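Local coordinates for protein acyl-coenzyme A oxidase 1 (Yarrowia lipolytica, PDB 5Y9D) that catalyses the FAD-dependent oxidation of acyl-CoAs to (2E)-enoyl-CoAs in peroxisomal fatty acid beta-oxidation, passing the electrons to oxygen to give hydrogen peroxide, at residues V120-L128 with M260-G268; R127-S138 with A156-F166. All blocks are in the same frame, centred on the assembly; numbering follows the deposited sequence.

Contact 1 of 2, residues V120-L128 with M260-G268; sequences VDMSTRTRL and MGRDGVDNG. With FAD (flavin-adenine dinucleotide), chain C.
R262 reaches along the first turn of helix 122-142, and every part of its side chain meets the helix. R262 CB lies 4.0 Å from S123 OG, R262 CG comes within 4.1 Å of both S123 OG and M122 CB, and CD approaches T126 OG1. A bend at chi3 (-141°) then turns the guanidinium flat against M122, whose CB sits over the centre of one face, 3.5 Å from R262 CZ. M122 suits this place, since its flexible chain carries SD over the same face, 3.3 Å from R262 NH2. R262 NH1 donates in the guanidinium plane to T126 OG1 at 2.9 Å, while R262 NH2 has its own acceptor in D456 O. T126 OG1 in turn donates to M122 O, so the hydroxyl relays the arginine to the helix backbone.

The type I turn from R262 to V265 lies close to the helix because G264 carries no side chain: G264 N donates to S123 OG (3.2 Å). V265 CG2 packs against S123 O and T126 CB. R127 NH1 binds G264 O at 3.1 Å and also R88 O; R127 NE pairs by charge with D266 OD1 (3.0 Å), which lies out of the guanidinium plane. D266 OD2 accepts from H212 N. This buried seam between the helical N-terminal domain and the beta middle domain is characteristic of the acyl-CoA dehydrogenase and oxidase fold, and its loop runs through N267 into the FAD pocket.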
loop_
_atom_site.group_PDB
_atom_site.type_symbol
_atom_site.label_atom_id
_atom_site.label_comp_id
_atom_site.label_asym_id
_atom_site.label_seq_id
_atom_site.Cartn_x
_atom_site.Cartn_y
_atom_site.Cartn_z
ATOM N N VAL A 120 -4.857 -8.186 -15.224
ATOM C CA VAL A 120 -3.755 -9.147 -14.990
ATOM C C VAL A 120 -2.418 -8.776 -15.644
ATOM O O VAL A 120 -1.410 -9.418 -15.362
ATOM C CB VAL A 120 -4.098 -10.586 -15.464
ATOM C CG1 VAL A 120 -5.170 -11.183 -14.590
ATOM C CG2 VAL A 120 -4.559 -10.596 -16.905
ATOM N N ASP A 121 -2.418 -7.776 -16.522
ATOM C CA ASP A 121 -1.186 -7.322 -17.171
ATOM C C ASP A 121 -1.182 -5.812 -17.354
ATOM O O ASP A 121 -1.445 -5.289 -18.419
ATOM C CB ASP A 121 -0.982 -8.016 -18.516
ATOM C CG ASP A 121 0.369 -7.694 -19.130
ATOM O OD1 ASP A 121 1.137 -6.929 -18.506
ATOM O OD2 ASP A 121 0.673 -8.176 -20.239
ATOM N N MET A 122 -0.839 -5.105 -16.301
ATOM C CA MET A 122 -0.761 -3.680 -16.397
ATOM C C MET A 122 0.364 -3.161 -17.302
ATOM O O MET A 122 0.182 -2.114 -17.912
ATOM C CB MET A 122 -0.752 -3.064 -14.991
ATOM C CG MET A 122 -2.194 -2.827 -14.474
ATOM S SD MET A 122 -2.425 -2.599 -12.690
ATOM C CE MET A 122 -2.927 -4.227 -12.109
ATOM N N SER A 123 1.484 -3.875 -17.454
ATOM C CA SER A 123 2.575 -3.347 -18.261
ATOM C C SER A 123 2.153 -3.202 -19.760
ATOM O O SER A 123 2.356 -2.151 -20.373
ATOM C CB SER A 123 3.839 -4.194 -18.082
ATOM O OG SER A 123 4.443 -4.006 -16.786
ATOM N N THR A 124 1.523 -4.229 -20.331
ATOM C CA THR A 124 1.117 -4.180 -21.747
ATOM C C THR A 124 -0.015 -3.173 -21.926
ATOM O O THR A 124 -0.129 -2.492 -22.947
ATOM C CB THR A 124 0.572 -5.523 -22.239
ATOM O OG1 THR A 124 1.563 -6.544 -22.117
ATOM C CG2 THR A 124 0.116 -5.404 -23.697
ATOM N N ARG A 125 -0.887 -3.109 -20.941
ATOM C CA ARG A 125 -1.957 -2.178 -21.027
ATOM C C ARG A 125 -1.371 -0.764 -21.165
ATOM O O ARG A 125 -1.677 -0.063 -22.100
ATOM C CB ARG A 125 -2.863 -2.342 -19.813
ATOM C CG ARG A 125 -4.145 -1.556 -19.890
ATOM C CD ARG A 125 -4.015 -0.212 -19.178
ATOM N NE ARG A 125 -5.211 0.582 -19.444
ATOM C CZ ARG A 125 -6.378 0.413 -18.838
ATOM N NH1 ARG A 125 -6.510 -0.521 -17.925
ATOM N NH2 ARG A 125 -7.411 1.184 -19.163
ATOM N N THR A 126 -0.444 -0.384 -20.293
ATOM C CA THR A 126 0.144 0.943 -20.368
ATOM C C THR A 126 0.948 1.174 -21.655
ATOM O O THR A 126 0.867 2.266 -22.275
ATOM C CB THR A 126 1.053 1.172 -19.175
ATOM O OG1 THR A 126 0.291 0.994 -17.994
ATOM C CG2 THR A 126 1.631 2.575 -19.177
ATOM N N ARG A 127 1.722 0.152 -22.045
ATOM C CA ARG A 127 2.633 0.292 -23.171
ATOM C C ARG A 127 1.867 0.424 -24.492
ATOM O O ARG A 127 2.317 1.046 -25.440
ATOM C CB ARG A 127 3.629 -0.864 -23.232
ATOM C CG ARG A 127 4.767 -0.618 -24.220
ATOM C CD ARG A 127 6.066 -1.135 -23.667
ATOM N NE ARG A 127 7.149 -1.104 -24.631
ATOM C CZ ARG A 127 8.164 -1.972 -24.660
ATOM N NH1 ARG A 127 8.253 -2.986 -23.788
ATOM N NH2 ARG A 127 9.110 -1.825 -25.579
ATOM N N LEU A 128 0.695 -0.148 -24.546
ATOM C CA LEU A 128 -0.150 0.042 -25.691
ATOM C C LEU A 128 -0.833 1.398 -25.593
ATOM O O LEU A 128 -1.015 2.123 -26.562
ATOM C CB LEU A 128 -1.189 -1.066 -25.704
ATOM C CG LEU A 128 -2.138 -1.086 -26.879
ATOM C CD1 LEU A 128 -1.365 -1.067 -28.176
ATOM C CD2 LEU A 128 -2.989 -2.335 -26.769
ATOM N N MET A 260 8.651 1.002 -9.426
ATOM C CA MET A 260 8.118 0.238 -8.306
ATOM C C MET A 260 7.281 -0.901 -8.848
ATOM O O MET A 260 7.219 -1.977 -8.243
ATOM C CB MET A 260 7.287 1.155 -7.423
ATOM C CG MET A 260 6.297 0.447 -6.526
ATOM S SD MET A 260 5.613 1.628 -5.375
ATOM C CE MET A 260 4.415 0.640 -4.487
ATOM N N GLY A 261 6.610 -0.635 -9.980
ATOM C CA GLY A 261 5.936 -1.661 -10.790
ATOM C C GLY A 261 5.912 -1.258 -12.259
ATOM O O GLY A 261 6.475 -0.255 -12.647
ATOM N N ARG A 262 5.211 -2.031 -13.065
ATOM C CA ARG A 262 5.030 -1.801 -14.500
ATOM C C ARG A 262 6.337 -1.784 -15.252
ATOM O O ARG A 262 6.548 -0.988 -16.197
ATOM C CB ARG A 262 4.158 -0.584 -14.800
ATOM C CG ARG A 262 2.714 -0.947 -14.595
ATOM C CD ARG A 262 1.778 0.210 -14.845
ATOM N NE ARG A 262 0.679 0.255 -13.896
ATOM C CZ ARG A 262 -0.608 0.391 -14.199
ATOM N NH1 ARG A 262 -1.040 0.458 -15.445
ATOM N NH2 ARG A 262 -1.484 0.471 -13.232
ATOM N N ASP A 263 7.164 -2.735 -14.870
ATOM C CA ASP A 263 8.521 -2.804 -15.358
ATOM C C ASP A 263 8.651 -3.137 -16.812
ATOM O O ASP A 263 9.675 -2.820 -17.413
ATOM C CB ASP A 263 9.376 -3.708 -14.477
ATOM C CG ASP A 263 9.963 -2.934 -13.274
ATOM O OD1 ASP A 263 10.316 -1.746 -13.428
ATOM O OD2 ASP A 263 10.060 -3.501 -12.170
ATOM N N GLY A 264 7.596 -3.696 -17.392
ATOM C CA GLY A 264 7.540 -3.926 -18.825
ATOM C C GLY A 264 7.341 -2.690 -19.656
ATOM O O GLY A 264 7.332 -2.787 -20.864
ATOM N N VAL A 265 7.170 -1.526 -19.029
ATOM C CA VAL A 265 6.926 -0.253 -19.732
ATOM C C VAL A 265 8.235 0.483 -19.730
ATOM O O VAL A 265 8.842 0.614 -18.694
ATOM C CB VAL A 265 5.867 0.615 -19.024
ATOM C CG1 VAL A 265 5.524 1.884 -19.829
ATOM C CG2 VAL A 265 4.611 -0.194 -18.776
ATOM N N ASP A 266 8.660 0.965 -20.897
ATOM C CA ASP A 266 9.994 1.532 -21.064
ATOM C C ASP A 266 9.918 3.038 -20.961
ATOM O O ASP A 266 9.904 3.748 -21.954
ATOM C CB ASP A 266 10.602 1.108 -22.401
ATOM C CG ASP A 266 9.765 1.538 -23.585
ATOM O OD1 ASP A 266 8.521 1.352 -23.569
ATOM O OD2 ASP A 266 10.367 2.072 -24.535
ATOM N N ASN A 267 9.843 3.518 -19.736
ATOM C CA ASN A 267 9.628 4.916 -19.499
ATOM C C ASN A 267 10.983 5.557 -19.644
ATOM O O ASN A 267 11.970 5.118 -19.036
ATOM C CB ASN A 267 9.038 5.174 -18.117
ATOM C CG ASN A 267 7.594 4.759 -18.023
ATOM O OD1 ASN A 267 6.683 5.573 -18.191
ATOM N ND2 ASN A 267 7.366 3.471 -17.766
ATOM N N GLY A 268 11.024 6.575 -20.477
ATOM C CA GLY A 268 12.266 7.234 -20.784
ATOM C C GLY A 268 12.224 8.728 -20.491
ATOM O O GLY A 268 11.167 9.330 -20.260
HETATM P PA FAD C . 4.046 17.156 -8.237
HETATM O O1A FAD C . 5.443 17.595 -8.170
HETATM O O2A FAD C . 3.024 17.949 -8.926
HETATM O O5B FAD C . 3.556 16.918 -6.768
HETATM C C5B FAD C . 4.364 16.415 -5.722
HETATM C C4B FAD C . 3.552 16.319 -4.441
HETATM O O4B FAD C . 3.174 17.615 -4.012
HETATM C C3B FAD C . 2.267 15.558 -4.649
HETATM O O3B FAD C . 2.040 14.708 -3.544
HETATM C C2B FAD C . 1.183 16.594 -4.659
HETATM O O2B FAD C . 0.018 16.073 -4.057
HETATM C C1B FAD C . 1.774 17.720 -3.853
HETATM N N9A FAD C . 1.293 18.994 -4.397
HETATM C C8A FAD C . 1.557 19.481 -5.602
HETATM N N7A FAD C . 0.955 20.655 -5.783
HETATM C C5A FAD C . 0.281 20.941 -4.671
HETATM C C6A FAD C . -0.585 22.035 -4.188
HETATM N N6A FAD C . -0.857 23.099 -4.949
HETATM N N1A FAD C . -1.084 21.936 -2.960
HETATM C C2A FAD C . -0.826 20.893 -2.191
HETATM N N3A FAD C . -0.063 19.869 -2.554
HETATM C C4A FAD C . 0.508 19.835 -3.763
HETATM N N1 FAD C . 3.736 11.710 -17.784
HETATM C C2 FAD C . 3.563 11.830 -19.098
HETATM O O2 FAD C . 3.413 12.950 -19.567
HETATM N N3 FAD C . 3.551 10.790 -19.916
HETATM C C4 FAD C . 3.703 9.553 -19.489
HETATM O O4 FAD C . 3.693 8.605 -20.258
HETATM C C4X FAD C . 3.893 9.332 -18.061
HETATM N N5 FAD C . 4.050 8.114 -17.569
HETATM C C5X FAD C . 4.235 7.943 -16.270
HETATM C C6 FAD C . 4.419 6.673 -15.803
HETATM C C7 FAD C . 4.614 6.458 -14.476
HETATM C C7M FAD C . 4.787 5.050 -13.996
HETATM C C8 FAD C . 4.621 7.609 -13.548
HETATM C C8M FAD C . 4.827 7.430 -12.080
HETATM C C9 FAD C . 4.439 8.881 -14.015
HETATM C C9A FAD C . 4.255 9.090 -15.349
HETATM N N10 FAD C . 4.078 10.380 -15.845
HETATM C C10 FAD C . 3.901 10.520 -17.211
HETATM C "C1'" FAD C . 4.095 11.547 -14.974
HETATM C "C2'" FAD C . 2.910 11.595 -14.025
HETATM O "O2'" FAD C . 1.762 12.081 -14.689
HETATM C "C3'" FAD C . 3.256 12.493 -12.862
HETATM O "O3'" FAD C . 3.866 11.683 -11.878
HETATM C "C4'" FAD C . 2.052 13.125 -12.213
HETATM O "O4'" FAD C . 1.492 14.110 -13.069
HETATM C "C5'" FAD C . 2.440 13.752 -10.884
HETATM O "O5'" FAD C . 3.304 14.838 -11.116
HETATM P P FAD C . 4.525 15.200 -10.198
HETATM O O1P FAD C . 5.271 14.013 -9.838
HETATM O O2P FAD C . 5.177 16.304 -10.904
HETATM O O3P FAD C . 3.923 15.702 -8.834
#

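Contact 2 of 2, residues R127-S138 with A156-F166. With FAD (flavin-adenine dinucleotide), chain C.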
loop_
_atom_site.group_PDB
_atom_site.type_symbol
_atom_site.label_atom_id
_atom_site.label_comp_id
_atom_site.label_asym_id
_atom_site.label_seq_id
_atom_site.Cartn_x
_atom_site.Cartn_y
_atom_site.Cartn_z
ATOM N N ARG A 127 1.722 0.152 -22.045
ATOM C CA ARG A 127 2.633 0.292 -23.171
ATOM C C ARG A 127 1.867 0.424 -24.492
ATOM O O ARG A 127 2.317 1.046 -25.440
ATOM C CB ARG A 127 3.629 -0.864 -23.232
ATOM C CG ARG A 127 4.767 -0.618 -24.220
ATOM C CD ARG A 127 6.066 -1.135 -23.667
ATOM N NE ARG A 127 7.149 -1.104 -24.631
ATOM C CZ ARG A 127 8.164 -1.972 -24.660
ATOM N NH1 ARG A 127 8.253 -2.986 -23.788
ATOM N NH2 ARG A 127 9.110 -1.825 -25.579
ATOM N N LEU A 128 0.695 -0.148 -24.546
ATOM C CA LEU A 128 -0.150 0.042 -25.691
ATOM C C LEU A 128 -0.833 1.398 -25.593
ATOM O O LEU A 128 -1.015 2.123 -26.562
ATOM C CB LEU A 128 -1.189 -1.066 -25.704
ATOM C CG LEU A 128 -2.138 -1.086 -26.879
ATOM C CD1 LEU A 128 -1.365 -1.067 -28.176
ATOM C CD2 LEU A 128 -2.989 -2.335 -26.769
ATOM N N SER A 129 -1.224 1.717 -24.386
ATOM C CA SER A 129 -2.102 2.817 -24.127
ATOM C C SER A 129 -1.449 4.173 -24.465
ATOM O O SER A 129 -2.093 5.019 -25.056
ATOM C CB SER A 129 -2.538 2.718 -22.671
ATOM O OG SER A 129 -3.363 3.773 -22.312
ATOM N N ILE A 130 -0.168 4.360 -24.157
ATOM C CA ILE A 130 0.495 5.627 -24.457
ATOM C C ILE A 130 0.429 6.056 -25.938
ATOM O O ILE A 130 0.557 7.237 -26.264
ATOM C CB ILE A 130 1.970 5.661 -23.962
ATOM C CG1 ILE A 130 2.788 4.524 -24.602
ATOM C CG2 ILE A 130 2.053 5.614 -22.418
ATOM C CD1 ILE A 130 3.463 4.936 -25.891
ATOM N N HIS A 131 0.248 5.112 -26.833
ATOM C CA HIS A 131 0.158 5.452 -28.244
ATOM C C HIS A 131 -1.265 5.613 -28.649
ATOM O O HIS A 131 -1.695 6.649 -29.165
ATOM C CB HIS A 131 0.758 4.351 -29.102
ATOM C CG HIS A 131 0.301 4.402 -30.507
ATOM N ND1 HIS A 131 0.878 5.232 -31.437
ATOM C CD2 HIS A 131 -0.688 3.744 -31.147
ATOM C CE1 HIS A 131 0.272 5.079 -32.596
ATOM N NE2 HIS A 131 -0.683 4.178 -32.448
ATOM N N ASN A 132 -2.013 4.556 -28.395
ATOM C CA ASN A 132 -3.354 4.406 -28.910
ATOM C C ASN A 132 -4.359 5.219 -28.096
ATOM O O ASN A 132 -5.309 5.695 -28.657
ATOM C CB ASN A 132 -3.663 2.925 -28.976
ATOM C CG ASN A 132 -5.076 2.611 -28.668
ATOM O OD1 ASN A 132 -5.404 2.226 -27.558
ATOM N ND2 ASN A 132 -5.926 2.762 -29.647
ATOM N N ASN A 133 -4.112 5.434 -26.806
ATOM C CA ASN A 133 -4.939 6.351 -25.958
ATOM C C ASN A 133 -4.350 7.772 -25.935
ATOM O O ASN A 133 -4.953 8.694 -26.446
ATOM C CB ASN A 133 -5.128 5.776 -24.510
ATOM C CG ASN A 133 -5.756 6.774 -23.509
ATOM O OD1 ASN A 133 -6.822 7.340 -23.758
ATOM N ND2 ASN A 133 -5.116 6.941 -22.336
ATOM N N LEU A 134 -3.156 7.945 -25.379
ATOM C CA LEU A 134 -2.606 9.282 -25.169
ATOM C C LEU A 134 -2.141 9.978 -26.431
ATOM O O LEU A 134 -2.510 11.108 -26.672
ATOM C CB LEU A 134 -1.470 9.222 -24.171
ATOM C CG LEU A 134 -1.938 8.814 -22.770
ATOM C CD1 LEU A 134 -0.766 8.726 -21.808
ATOM C CD2 LEU A 134 -2.961 9.808 -22.262
ATOM N N PHE A 135 -1.361 9.293 -27.254
ATOM C CA PHE A 135 -0.780 9.931 -28.404
ATOM C C PHE A 135 -1.831 10.177 -29.479
ATOM O O PHE A 135 -1.941 11.286 -30.011
ATOM C CB PHE A 135 0.402 9.133 -28.972
ATOM C CG PHE A 135 0.825 9.609 -30.299
ATOM C CD1 PHE A 135 1.691 10.663 -30.409
ATOM C CD2 PHE A 135 0.255 9.090 -31.440
ATOM C CE1 PHE A 135 2.055 11.153 -31.642
ATOM C CE2 PHE A 135 0.602 9.586 -32.691
ATOM C CZ PHE A 135 1.515 10.616 -32.786
ATOM N N ILE A 136 -2.592 9.137 -29.790
ATOM C CA ILE A 136 -3.609 9.213 -30.839
ATOM C C ILE A 136 -4.726 10.138 -30.439
ATOM O O ILE A 136 -5.206 10.923 -31.273
ATOM C CB ILE A 136 -4.153 7.814 -31.170
ATOM C CG1 ILE A 136 -3.122 7.083 -32.027
ATOM C CG2 ILE A 136 -5.524 7.859 -31.862
ATOM C CD1 ILE A 136 -2.882 7.714 -33.369
ATOM N N GLY A 137 -5.117 10.065 -29.168
ATOM C CA GLY A 137 -6.224 10.880 -28.652
ATOM C C GLY A 137 -5.899 12.357 -28.742
ATOM O O GLY A 137 -6.784 13.177 -29.001
ATOM N N SER A 138 -4.618 12.680 -28.540
ATOM C CA SER A 138 -4.159 14.048 -28.629
ATOM C C SER A 138 -4.169 14.535 -30.068
ATOM O O SER A 138 -4.500 15.670 -30.293
ATOM C CB SER A 138 -2.770 14.243 -28.002
ATOM O OG SER A 138 -2.720 13.753 -26.663
ATOM N N ALA A 156 0.180 6.237 -38.198
ATOM C CA ALA A 156 -0.059 6.491 -36.790
ATOM C C ALA A 156 -1.094 5.598 -36.157
ATOM O O ALA A 156 -0.789 4.916 -35.172
ATOM C CB ALA A 156 -0.441 7.945 -36.582
ATOM N N VAL A 157 -2.313 5.594 -36.699
ATOM C CA VAL A 157 -3.374 4.680 -36.217
ATOM C C VAL A 157 -2.992 3.192 -36.412
ATOM O O VAL A 157 -2.994 2.422 -35.445
ATOM C CB VAL A 157 -4.753 4.962 -36.863
ATOM C CG1 VAL A 157 -5.808 4.010 -36.339
ATOM C CG2 VAL A 157 -5.212 6.380 -36.565
ATOM N N ALA A 158 -2.589 2.797 -37.620
ATOM C CA ALA A 158 -2.193 1.387 -37.867
ATOM C C ALA A 158 -0.930 0.839 -37.103
ATOM O O ALA A 158 -0.696 -0.366 -37.066
ATOM C CB ALA A 158 -2.026 1.169 -39.369
ATOM N N VAL A 159 -0.133 1.733 -36.522
ATOM C CA VAL A 159 1.157 1.408 -35.909
ATOM C C VAL A 159 2.095 0.708 -36.903
ATOM O O VAL A 159 2.671 -0.335 -36.638
ATOM C CB VAL A 159 0.963 0.643 -34.594
ATOM C CG1 VAL A 159 2.169 0.810 -33.728
ATOM C CG2 VAL A 159 -0.184 1.227 -33.797
ATOM N N LYS A 160 2.195 1.294 -38.078
ATOM C CA LYS A 160 3.090 0.813 -39.089
ATOM C C LYS A 160 4.168 1.837 -39.325
ATOM O O LYS A 160 3.913 2.924 -39.801
ATOM C CB LYS A 160 2.314 0.564 -40.369
ATOM C CG LYS A 160 1.141 -0.374 -40.198
ATOM C CD LYS A 160 1.061 -1.365 -41.337
ATOM C CE LYS A 160 -0.079 -2.346 -41.147
ATOM N NZ LYS A 160 0.210 -3.710 -41.669
ATOM N N GLN A 161 5.384 1.466 -38.978
ATOM C CA GLN A 161 6.534 2.319 -39.138
ATOM C C GLN A 161 6.389 3.518 -38.235
ATOM O O GLN A 161 7.014 4.525 -38.441
ATOM C CB GLN A 161 6.662 2.757 -40.583
ATOM C CG GLN A 161 6.748 1.608 -41.557
ATOM C CD GLN A 161 7.623 1.903 -42.743
ATOM O OE1 GLN A 161 8.443 2.796 -42.713
ATOM N NE2 GLN A 161 7.448 1.143 -43.794
ATOM N N PHE A 162 5.513 3.414 -37.256
ATOM C CA PHE A 162 5.174 4.533 -36.424
ATOM C C PHE A 162 4.766 4.073 -35.034
ATOM O O PHE A 162 3.856 3.290 -34.906
ATOM C CB PHE A 162 4.011 5.245 -37.091
ATOM C CG PHE A 162 3.796 6.629 -36.614
ATOM C CD1 PHE A 162 3.297 6.859 -35.355
ATOM C CD2 PHE A 162 4.076 7.698 -37.421
ATOM C CE1 PHE A 162 3.092 8.134 -34.910
ATOM C CE2 PHE A 162 3.865 8.978 -36.982
ATOM C CZ PHE A 162 3.374 9.195 -35.727
ATOM N N TYR A 163 5.418 4.576 -34.001
ATOM C CA TYR A 163 4.938 4.388 -32.650
ATOM C C TYR A 163 4.955 5.687 -31.872
ATOM O O TYR A 163 5.955 6.341 -31.811
ATOM C CB TYR A 163 5.706 3.292 -31.916
ATOM C CG TYR A 163 4.861 2.625 -30.878
ATOM C CD1 TYR A 163 4.058 1.569 -31.204
ATOM C CD2 TYR A 163 4.840 3.078 -29.581
ATOM C CE1 TYR A 163 3.262 0.969 -30.271
ATOM C CE2 TYR A 163 4.046 2.486 -28.638
ATOM C CZ TYR A 163 3.264 1.439 -28.990
ATOM O OH TYR A 163 2.466 0.842 -28.070
ATOM N N GLY A 164 3.854 6.035 -31.242
ATOM C CA GLY A 164 3.708 7.337 -30.670
ATOM C C GLY A 164 3.906 7.292 -29.180
ATOM O O GLY A 164 3.846 6.224 -28.575
ATOM N N CYS A 165 4.157 8.450 -28.586
ATOM C CA CYS A 165 4.162 8.587 -27.123
ATOM C C CYS A 165 3.738 10.010 -26.738
ATOM O O CYS A 165 3.468 10.843 -27.606
ATOM C CB CYS A 165 5.536 8.260 -26.555
ATOM S SG CYS A 165 6.780 9.529 -26.929
ATOM N N PHE A 166 3.710 10.299 -25.448
ATOM C CA PHE A 166 3.019 11.483 -24.924
ATOM C C PHE A 166 3.946 12.192 -23.966
ATOM O O PHE A 166 4.122 11.770 -22.857
ATOM C CB PHE A 166 1.732 11.000 -24.236
ATOM C CG PHE A 166 0.865 12.090 -23.647
ATOM C CD1 PHE A 166 -0.193 12.605 -24.360
ATOM C CD2 PHE A 166 1.042 12.509 -22.341
ATOM C CE1 PHE A 166 -1.024 13.557 -23.814
ATOM C CE2 PHE A 166 0.196 13.456 -21.772
ATOM C CZ PHE A 166 -0.825 13.980 -22.517
HETATM P PA FAD C . 4.046 17.156 -8.237
HETATM O O1A FAD C . 5.443 17.595 -8.170
HETATM O O2A FAD C . 3.024 17.949 -8.926
HETATM O O5B FAD C . 3.556 16.918 -6.768
HETATM C C5B FAD C . 4.364 16.415 -5.722
HETATM C C4B FAD C . 3.552 16.319 -4.441
HETATM O O4B FAD C . 3.174 17.615 -4.012
HETATM C C3B FAD C . 2.267 15.558 -4.649
HETATM O O3B FAD C . 2.040 14.708 -3.544
HETATM C C2B FAD C . 1.183 16.594 -4.659
HETATM O O2B FAD C . 0.018 16.073 -4.057
HETATM C C1B FAD C . 1.774 17.720 -3.853
HETATM N N9A FAD C . 1.293 18.994 -4.397
HETATM C C8A FAD C . 1.557 19.481 -5.602
HETATM N N7A FAD C . 0.955 20.655 -5.783
HETATM C C5A FAD C . 0.281 20.941 -4.671
HETATM C C6A FAD C . -0.585 22.035 -4.188
HETATM N N6A FAD C . -0.857 23.099 -4.949
HETATM N N1A FAD C . -1.084 21.936 -2.960
HETATM C C2A FAD C . -0.826 20.893 -2.191
HETATM N N3A FAD C . -0.063 19.869 -2.554
HETATM C C4A FAD C . 0.508 19.835 -3.763
HETATM N N1 FAD C . 3.736 11.710 -17.784
HETATM C C2 FAD C . 3.563 11.830 -19.098
HETATM O O2 FAD C . 3.413 12.950 -19.567
HETATM N N3 FAD C . 3.551 10.790 -19.916
HETATM C C4 FAD C . 3.703 9.553 -19.489
HETATM O O4 FAD C . 3.693 8.605 -20.258
HETATM C C4X FAD C . 3.893 9.332 -18.061
HETATM N N5 FAD C . 4.050 8.114 -17.569
HETATM C C5X FAD C . 4.235 7.943 -16.270
HETATM C C6 FAD C . 4.419 6.673 -15.803
HETATM C C7 FAD C . 4.614 6.458 -14.476
HETATM C C7M FAD C . 4.787 5.050 -13.996
HETATM C C8 FAD C . 4.621 7.609 -13.548
HETATM C C8M FAD C . 4.827 7.430 -12.080
HETATM C C9 FAD C . 4.439 8.881 -14.015
HETATM C C9A FAD C . 4.255 9.090 -15.349
HETATM N N10 FAD C . 4.078 10.380 -15.845
HETATM C C10 FAD C . 3.901 10.520 -17.211
HETATM C "C1'" FAD C . 4.095 11.547 -14.974
HETATM C "C2'" FAD C . 2.910 11.595 -14.025
HETATM O "O2'" FAD C . 1.762 12.081 -14.689
HETATM C "C3'" FAD C . 3.256 12.493 -12.862
HETATM O "O3'" FAD C . 3.866 11.683 -11.878
HETATM C "C4'" FAD C . 2.052 13.125 -12.213
HETATM O "O4'" FAD C . 1.492 14.110 -13.069
HETATM C "C5'" FAD C . 2.440 13.752 -10.884
HETATM O "O5'" FAD C . 3.304 14.838 -11.116
HETATM P P FAD C . 4.525 15.200 -10.198
HETATM O O1P FAD C . 5.271 14.013 -9.838
HETATM O O2P FAD C . 5.177 16.304 -10.904
HETATM O O3P FAD C . 3.923 15.702 -8.834
#
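H131 and Y163 grip the backbones opposite them. H131 CG stands anti to the backbone N (chi1 160°), which swings the imidazole out toward G164. H131 ND1 accepts from G164 N at 3.1 Å, with the donor tilted 25° from the imidazole plane, and Y163 OH donates to R127 O at 2.6 Å. Between these bonds, H131 CB rests over the face of the Y163 ring, 4.1 Å from its centroid. With no side chain of its own, G164 can bring its CA over the face of the F135 ring, 3.9 Å from the centroid, a CH-pi contact. F135 CZ also meets F162 CE1 at 3.6 Å, the two rings set obliquely to each other, while I136 CD1 packs on A156.

At the far end F166 lies across L134, with L134 CB 3.6 Å from F166 CD1, and S138 OG, donating to L134 O, at the ring edge. F166 O accepts from FAD N3 (3.2 Å).

Farther out, a wider pi-type turn at 130-135 carries H131 and F135, F162 stacks on H216, and the backbone of Y163 and C165 pairs with T215, H216 and V218. An imidazole nitrogen that accepts a backbone N-H carries no proton there, consistent with a neutral H131.

Contacts 1 and 2 lie on successive parts of helix 122-142, their centres about 15 Å apart, and overlap at R127 and L128: the side chain of R127 serves contact 1, its carbonyl contact 2. Through them the helix holds two loops that reach the flavin at different places, N267 beside its benzenoid portion and F166 at its pyrimidine end. The side chains of V265 and I130 both come within about 4 Å of G208, an FAD-binding residue by similarity. Contact 2 lies nearer E464, probably the proton acceptor: the side chain of L134 is about 4 Å from that of E464, that of T126 about 8 Å. The second subunit touches both contacts, its Y686 bonding to R127.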